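Putative sugar ABC transport system, substrate-binding protein (Bordetella parapertussis, PDB 5IX8) probably binds a sugar in the periplasm and delivers it to an ABC transporter. Local coordinates at residues Trp154-Leu157 with Arg158-Phe162; Gly161-Glu164 with Val165-Cys169; Thr191-Leu194 with Leu195-Pro199. One frame throughout, in Å; residues are numbered along the deposited sequence.

Contact 1: Trp154-Leu157 with Arg158-Phe162. With SO4 (sulfate ion), chain C.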
loop_
_atom_site.group_PDB
_atom_site.type_symbol
_atom_site.label_atom_id
_atom_site.label_comp_id
_atom_site.label_asym_id
_atom_site.label_seq_id
_atom_site.Cartn_x
_atom_site.Cartn_y
_atom_site.Cartn_z
ATOM N N TRP A 154 -2.940 -3.263 8.368
ATOM C CA TRP A 154 -2.080 -2.132 8.033
ATOM C C TRP A 154 -2.720 -0.766 8.293
ATOM O O TRP A 154 -1.981 0.159 8.637
ATOM C CB TRP A 154 -1.560 -2.244 6.577
ATOM C CG TRP A 154 -2.605 -2.411 5.498
ATOM C CD1 TRP A 154 -3.150 -3.588 5.058
ATOM C CD2 TRP A 154 -3.242 -1.366 4.756
ATOM N NE1 TRP A 154 -4.096 -3.340 4.076
ATOM C CE2 TRP A 154 -4.182 -1.985 3.882
ATOM C CE3 TRP A 154 -3.151 0.026 4.776
ATOM C CZ2 TRP A 154 -4.968 -1.261 3.000
ATOM C CZ3 TRP A 154 -3.950 0.755 3.902
ATOM C CH2 TRP A 154 -4.847 0.109 3.030
ATOM N N PRO A 155 -4.040 -0.573 8.177
ATOM C CA PRO A 155 -4.585 0.742 8.563
ATOM C C PRO A 155 -4.383 1.001 10.037
ATOM O O PRO A 155 -4.110 2.134 10.438
ATOM C CB PRO A 155 -6.088 0.636 8.199
ATOM C CG PRO A 155 -6.106 -0.400 7.040
ATOM C CD PRO A 155 -5.093 -1.416 7.584
ATOM N N ARG A 156 -4.511 -0.038 10.863
ATOM C CA ARG A 156 -4.259 0.141 12.290
ATOM C C ARG A 156 -2.795 0.496 12.544
ATOM O O ARG A 156 -2.496 1.363 13.385
ATOM C CB ARG A 156 -4.663 -1.120 13.066
ATOM C CG ARG A 156 -4.658 -0.862 14.576
ATOM C CD ARG A 156 -4.768 -2.124 15.418
ATOM N NE ARG A 156 -3.501 -2.817 15.471
ATOM C CZ ARG A 156 -3.211 -3.924 14.780
ATOM N NH1 ARG A 156 -4.152 -4.559 14.082
ATOM N NH2 ARG A 156 -1.988 -4.449 14.855
ATOM N N LEU A 157 -1.865 -0.161 11.830
ATOM C CA LEU A 157 -0.452 0.156 12.001
ATOM C C LEU A 157 -0.170 1.608 11.634
ATOM O O LEU A 157 0.548 2.316 12.358
ATOM C CB LEU A 157 0.431 -0.785 11.164
ATOM C CG LEU A 157 0.329 -2.277 11.533
ATOM C CD1 LEU A 157 1.127 -3.106 10.549
ATOM C CD2 LEU A 157 0.825 -2.561 12.952
ATOM N N ARG A 158 -0.741 2.076 10.520
ATOM C CA ARG A 158 -0.554 3.477 10.137
ATOM C C ARG A 158 -1.109 4.414 11.188
ATOM O O ARG A 158 -0.479 5.431 11.521
ATOM C CB ARG A 158 -1.217 3.754 8.803
ATOM C CG ARG A 158 -0.521 2.974 7.687
ATOM C CD ARG A 158 -1.144 3.208 6.307
ATOM N NE ARG A 158 -0.465 2.339 5.357
ATOM C CZ ARG A 158 -0.528 2.437 4.034
ATOM N NH1 ARG A 158 -1.210 3.427 3.449
ATOM N NH2 ARG A 158 0.130 1.546 3.295
ATOM N N TYR A 159 -2.306 4.107 11.698
ATOM C CA TYR A 159 -2.887 4.910 12.766
ATOM C C TYR A 159 -1.993 4.928 14.001
ATOM O O TYR A 159 -1.749 5.984 14.592
ATOM C CB TYR A 159 -4.271 4.364 13.106
ATOM C CG TYR A 159 -4.842 4.915 14.373
ATOM C CD1 TYR A 159 -5.111 6.269 14.518
ATOM C CD2 TYR A 159 -5.126 4.056 15.446
ATOM C CE1 TYR A 159 -5.641 6.756 15.701
ATOM C CE2 TYR A 159 -5.682 4.543 16.626
ATOM C CZ TYR A 159 -5.937 5.898 16.739
ATOM O OH TYR A 159 -6.473 6.370 17.923
ATOM N N GLU A 160 -1.485 3.765 14.400
ATOM C CA GLU A 160 -0.626 3.697 15.579
ATOM C C GLU A 160 0.634 4.551 15.419
ATOM O O GLU A 160 1.037 5.269 16.345
ATOM C CB GLU A 160 -0.257 2.234 15.880
ATOM C CG GLU A 160 -1.431 1.474 16.504
ATOM C CD GLU A 160 -1.238 -0.034 16.492
ATOM O OE1 GLU A 160 -0.164 -0.506 16.050
ATOM O OE2 GLU A 160 -2.168 -0.751 16.921
ATOM N N GLY A 161 1.292 4.469 14.255
ATOM C CA GLY A 161 2.493 5.272 14.052
ATOM C C GLY A 161 2.200 6.757 14.033
ATOM O O GLY A 161 2.938 7.546 14.646
ATOM N N PHE A 162 1.105 7.156 13.360
ATOM C CA PHE A 162 0.688 8.554 13.349
ATOM C C PHE A 162 0.385 9.051 14.756
ATOM O O PHE A 162 0.862 10.112 15.169
ATOM C CB PHE A 162 -0.544 8.708 12.430
ATOM C CG PHE A 162 -1.073 10.101 12.367
ATOM C CD1 PHE A 162 -0.380 11.077 11.662
ATOM C CD2 PHE A 162 -2.249 10.444 13.028
ATOM C CE1 PHE A 162 -0.838 12.374 11.604
ATOM C CE2 PHE A 162 -2.710 11.762 12.994
ATOM C CZ PHE A 162 -2.015 12.722 12.238
HETATM S S SO4 C . -7.608 -4.213 12.750
HETATM O O1 SO4 C . -6.937 -4.425 14.021
HETATM O O2 SO4 C . -6.979 -4.935 11.654
HETATM O O3 SO4 C . -7.657 -2.779 12.411
HETATM O O4 SO4 C . -9.000 -4.652 12.899
HETATM O O HOH W 1 0.039 -3.306 16.441
#
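Trp154 with Arg158 and Arg156 with Glu160 are i to i+4 pairs on the opening turns of helix 154-168, the helix of the beta-alpha-beta unit that runs from strand 142-145 to strand 172-173. The indole presents an edge to the flat of the arginine: Trp154 CE3 lies over one face of the Arg158 guanidinium, 3.6 Å from Arg158 CZ, and the two planes are 57° apart, so this is no parallel stack. Arg158 reaches the ring because its chain is extended from CG to NE; its NH2 forms salt bridges with Asp122 and Glu252, and its NH1 bonds to Pro207 O. Arg156 and Glu160 run side by side in a salt bridge, with Arg156 NE 2.9 Å from Glu160 OE2. The oxygen sits in the guanidinium plane, whereas the nitrogen meets it from above the carboxylate plane. A water doubles the link, accepting from Arg156 NH2 and donating to Glu160 OE1, each at 2.8 Å. A bend at chi3 (78°) turns the guanidinium so that Arg156 NH1, which also forms a salt bridge with Glu153, bonds to sulfate O1 at 2.8 Å; this anion, probably from the crystallisation liquor, is held as well by Gly151 N and Glu153 N. Pro155, which has no N-H to give, suits a first turn where amides have no carbonyl a turn earlier. Leu157 and Arg158 lean on helix 122-135, Tyr159 packs on Val145 of strand 142-145, and Trp154 touches Tyr57 and Ile107, next to strands of the other sheet.

Contact 2: Gly161-Glu164 with Val165-Cys169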
loop_
_atom_site.group_PDB
_atom_site.type_symbol
_atom_site.label_atom_id
_atom_site.label_comp_id
_atom_site.label_asym_id
_atom_site.label_seq_id
_atom_site.Cartn_x
_atom_site.Cartn_y
_atom_site.Cartn_z
ATOM N N GLY A 161 1.292 4.469 14.255
ATOM C CA GLY A 161 2.493 5.272 14.052
ATOM C C GLY A 161 2.200 6.757 14.033
ATOM O O GLY A 161 2.938 7.546 14.646
ATOM N N PHE A 162 1.105 7.156 13.360
ATOM C CA PHE A 162 0.688 8.554 13.349
ATOM C C PHE A 162 0.385 9.051 14.756
ATOM O O PHE A 162 0.862 10.112 15.169
ATOM C CB PHE A 162 -0.544 8.708 12.430
ATOM C CG PHE A 162 -1.073 10.101 12.367
ATOM C CD1 PHE A 162 -0.380 11.077 11.662
ATOM C CD2 PHE A 162 -2.249 10.444 13.028
ATOM C CE1 PHE A 162 -0.838 12.374 11.604
ATOM C CE2 PHE A 162 -2.710 11.762 12.994
ATOM C CZ PHE A 162 -2.015 12.722 12.238
ATOM N N LYS A 163 -0.392 8.273 15.523
ATOM C CA LYS A 163 -0.791 8.726 16.856
ATOM C C LYS A 163 0.410 8.900 17.777
ATOM O O LYS A 163 0.451 9.837 18.586
ATOM C CB LYS A 163 -1.780 7.748 17.462
ATOM C CG LYS A 163 -2.234 8.174 18.866
ATOM C CD LYS A 163 -3.469 7.412 19.336
ATOM C CE LYS A 163 -3.246 5.923 19.231
ATOM N NZ LYS A 163 -4.396 5.137 19.830
ATOM N N GLU A 164 1.361 7.970 17.723
ATOM C CA GLU A 164 2.553 8.062 18.567
ATOM C C GLU A 164 3.275 9.383 18.328
ATOM O O GLU A 164 3.547 10.136 19.261
ATOM C CB GLU A 164 3.493 6.880 18.276
ATOM C CG GLU A 164 4.816 6.942 19.044
ATOM C CD GLU A 164 5.755 5.795 18.654
ATOM O OE1 GLU A 164 5.375 4.624 18.859
ATOM O OE2 GLU A 164 6.865 6.050 18.148
ATOM N N VAL A 165 3.516 9.715 17.061
ATOM C CA VAL A 165 4.308 10.896 16.767
ATOM C C VAL A 165 3.482 12.153 16.973
ATOM O O VAL A 165 3.972 13.138 17.543
ATOM C CB VAL A 165 4.874 10.790 15.340
ATOM C CG1 VAL A 165 5.515 12.100 14.923
ATOM C CG2 VAL A 165 5.894 9.646 15.271
ATOM N N ALA A 166 2.206 12.125 16.552
ATOM C CA ALA A 166 1.345 13.302 16.709
ATOM C C ALA A 166 1.082 13.620 18.179
ATOM O O ALA A 166 1.156 14.781 18.588
ATOM C CB ALA A 166 0.030 13.092 15.969
ATOM N N SER A 167 0.789 12.608 18.990
ATOM C CA SER A 167 0.605 12.842 20.420
ATOM C C SER A 167 1.849 13.431 21.061
ATOM O O SER A 167 1.758 14.259 21.981
ATOM C CB SER A 167 0.242 11.532 21.119
ATOM O OG SER A 167 -0.908 10.959 20.508
ATOM N N ALA A 168 3.025 13.004 20.609
ATOM C CA ALA A 168 4.247 13.444 21.259
ATOM C C ALA A 168 4.506 14.931 21.042
ATOM O O ALA A 168 5.197 15.550 21.855
ATOM C CB ALA A 168 5.436 12.612 20.772
ATOM N N CYS A 169 3.989 15.524 19.969
ATOM C CA CYS A 169 4.169 16.957 19.781
ATOM C C CYS A 169 2.963 17.765 20.254
ATOM O O CYS A 169 2.903 18.974 20.017
ATOM C CB CYS A 169 4.505 17.284 18.325
ATOM S SG CYS A 169 3.183 17.138 17.089
#
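Ser167 folds back on Lys163 at the C-terminal end of helix 154-168, in the beta-alpha-beta unit of strands 142-145 and 172-173. The polar contacts centre on one carbonyl. Lys163 O accepts from Ser167 N at 2.8 Å and from Ser167 OG at 2.6 Å, the two donors reaching it from opposite faces of its plane. The hydroxyl gets there because OG lies beside its own backbone N (chi1 -56°), which swings it back over the preceding turn; serine, short and with a proton to donate, fits this use. The other i to i+4 bonds vary: Ala166 N to Phe162 O is 2.8 Å, whereas Ala168 N to Glu164 O is 3.2 Å and bent to 142° at the hydrogen. At the helix end an i to i+3 bond, Cys169 N to Ala166 O, appears as the chain leaves it. Apolar contact comes from Phe162 and Ala166. Ala166 CB stands over one face of the phenyl ring, toward its rim, 4.3 Å from Phe162 CE2, and both residues also rest on Leu133 of helix 122-135 and on Leu173; alanine's single methyl lets the ring and these leucines come close. The charged ends find partners beyond the two segments: Glu164 OE2 forms a salt bridge with Lys127 and Lys163 NZ bonds to Tyr159 OH, one turn back. A covalent link completes the set, Cys169 SG to Cys134 SG, tying this helix end to that of helix 122-135. Beside the double grip at Lys163 O, Lys163 CG lies 3.5 Å from Ser167 OG.

Contact 3: Thr191-Leu194 with Leu195-Pro199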
loop_
_atom_site.group_PDB
_atom_site.type_symbol
_atom_site.label_atom_id
_atom_site.label_comp_id
_atom_site.label_asym_id
_atom_site.label_seq_id
_atom_site.Cartn_x
_atom_site.Cartn_y
_atom_site.Cartn_z
ATOM N N THR A 191 -15.755 12.054 6.636
ATOM C CA THR A 191 -15.133 13.333 6.957
ATOM C C THR A 191 -16.197 14.401 7.113
ATOM O O THR A 191 -16.080 15.286 7.979
ATOM C CB THR A 191 -14.109 13.726 5.883
ATOM O OG1 THR A 191 -13.163 12.659 5.745
ATOM C CG2 THR A 191 -13.355 15.004 6.307
ATOM N N GLN A 192 -17.257 14.322 6.316
ATOM C CA GLN A 192 -18.332 15.294 6.483
ATOM C C GLN A 192 -18.924 15.209 7.890
ATOM O O GLN A 192 -19.171 16.234 8.550
ATOM C CB GLN A 192 -19.402 15.039 5.421
ATOM C CG GLN A 192 -20.541 16.006 5.445
ATOM C CD GLN A 192 -21.186 16.095 4.084
ATOM O OE1 GLN A 192 -21.916 15.192 3.673
ATOM N NE2 GLN A 192 -20.871 17.157 3.350
ATOM N N ASP A 193 -19.155 13.987 8.360
ATOM C CA ASP A 193 -19.667 13.776 9.703
ATOM C C ASP A 193 -18.680 14.277 10.761
ATOM O O ASP A 193 -19.060 15.008 11.693
ATOM C CB ASP A 193 -19.931 12.280 9.837
ATOM C CG ASP A 193 -20.449 11.893 11.167
ATOM O OD1 ASP A 193 -21.630 12.166 11.437
ATOM O OD2 ASP A 193 -19.679 11.269 11.925
ATOM N N LEU A 194 -17.389 13.928 10.615
ATOM C CA LEU A 194 -16.435 14.326 11.651
ATOM C C LEU A 194 -16.120 15.819 11.620
ATOM O O LEU A 194 -15.869 16.393 12.692
ATOM C CB LEU A 194 -15.147 13.495 11.565
ATOM C CG LEU A 194 -15.407 12.076 12.097
ATOM C CD1 LEU A 194 -14.388 11.066 11.496
ATOM C CD2 LEU A 194 -15.408 12.060 13.636
ATOM N N LEU A 195 -16.195 16.486 10.450
ATOM C CA LEU A 195 -16.012 17.950 10.448
ATOM C C LEU A 195 -17.124 18.630 11.225
ATOM O O LEU A 195 -16.888 19.611 11.954
ATOM C CB LEU A 195 -15.973 18.506 9.015
ATOM C CG LEU A 195 -14.698 18.234 8.213
ATOM C CD1 LEU A 195 -14.987 18.493 6.751
ATOM C CD2 LEU A 195 -13.565 19.108 8.738
HETATM N N MSE A 196 -18.350 18.137 11.070
HETATM C CA MSE A 196 -19.469 18.718 11.797
HETATM C C MSE A 196 -19.280 18.503 13.309
HETATM O O MSE A 196 -19.557 19.386 14.124
HETATM C CB MSE A 196 -20.802 18.111 11.328
HETATM C CG MSE A 196 -22.019 18.768 11.985
HETATM SE SE MSE A 196 -23.615 18.087 11.198
HETATM C CE MSE A 196 -22.871 17.792 9.418
ATOM N N ARG A 197 -18.816 17.318 13.677
ATOM C CA ARG A 197 -18.662 16.963 15.088
ATOM C C ARG A 197 -17.410 17.544 15.718
ATOM O O ARG A 197 -17.293 17.537 16.957
ATOM C CB ARG A 197 -18.635 15.438 15.223
ATOM C CG ARG A 197 -19.997 14.819 14.871
ATOM C CD ARG A 197 -19.885 13.297 14.529
ATOM N NE ARG A 197 -19.335 12.573 15.669
ATOM C CZ ARG A 197 -18.793 11.360 15.601
ATOM N NH1 ARG A 197 -18.275 10.836 16.688
ATOM N NH2 ARG A 197 -18.755 10.681 14.448
ATOM N N THR A 198 -16.462 18.016 14.908
ATOM C CA THR A 198 -15.175 18.515 15.394
ATOM C C THR A 198 -14.945 19.898 14.795
ATOM O O THR A 198 -14.057 20.106 13.964
ATOM C CB THR A 198 -14.056 17.541 15.033
ATOM O OG1 THR A 198 -14.556 16.188 15.073
ATOM C CG2 THR A 198 -12.913 17.646 16.005
ATOM N N PRO A 199 -15.742 20.877 15.205
ATOM C CA PRO A 199 -15.692 22.192 14.537
ATOM C C PRO A 199 -14.339 22.875 14.625
ATOM O O PRO A 199 -14.044 23.751 13.799
ATOM C CB PRO A 199 -16.770 22.998 15.271
ATOM C CG PRO A 199 -16.921 22.274 16.593
ATOM C CD PRO A 199 -16.716 20.839 16.310
#
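Arg197 bends at chi3 (60°) and Asp193 holds CG opposite its backbone N (chi1 179°), and these two torsions bring a guanidinium and a carboxylate together on the last turn of helix 184-197. That helix is the connection of a beta-alpha-beta crossover from strand 172-173 to strand 201-205, parallel strands with 142-145 between them. The salt bridge runs from Arg197 NH2 to Asp193 OD2 at 2.8 Å. The nitrogen comes almost in line with the C-O bond, and the oxygen lies in the guanidinium plane, although the two flat groups are turned 57° to each other. Leu194 CD2 lies over one face of the same guanidinium, toward its rim, 3.7 Å from Arg197 NH2, so that leucine offers the arginine an apolar surface. On the buried side of the helix the branched Thr191 and Leu195 meet through methyls, Thr191 CG2 to Leu195 CD1 at 3.9 Å, while Thr191 OG1 is engaged by Gly187 O. Both pack on Ala218 of helix 209-221, and Leu195 reaches Ile144 of strand 142-145. Backbone bonds from Leu195 N to Thr191 O (2.7 Å) and Arg197 N to Asp193 O (3.1 Å) carry the helix to its end. Thr198, the residue before Pro199, leaves helical geometry, as residues ahead of proline tend to do, and Arg224 takes up the carbonyls of Leu195 and Thr198. Threonine suits this exit because its hydroxyl can supplement a weak amide bond: Thr198 N gives Leu194 O only a weak one, whereas Thr198 OG1 donates to Leu194 O at 2.7 Å.

Along the chain the order is contact 1, contact 2, contact 3. The first two overlap at Gly161 and Phe162 and together span helix 154-168, their centres 11 Å apart: contact 1 lies at its start, near the other lobe, and contact 2 at its disulfide-bound end. Contact 3 closes the next helix, 184-197, its centre about 21 Å from each of the others and without touching them. Both helices pack against strand 142-145 of the mixed sheet, on opposite faces: Phe162 meets Val143, whereas Leu194 and Leu195 meet Ile144. The contacts thus belong to one alpha/beta lobe of a two-lobed periplasmic binding protein, whose cleft probably receives the ligand.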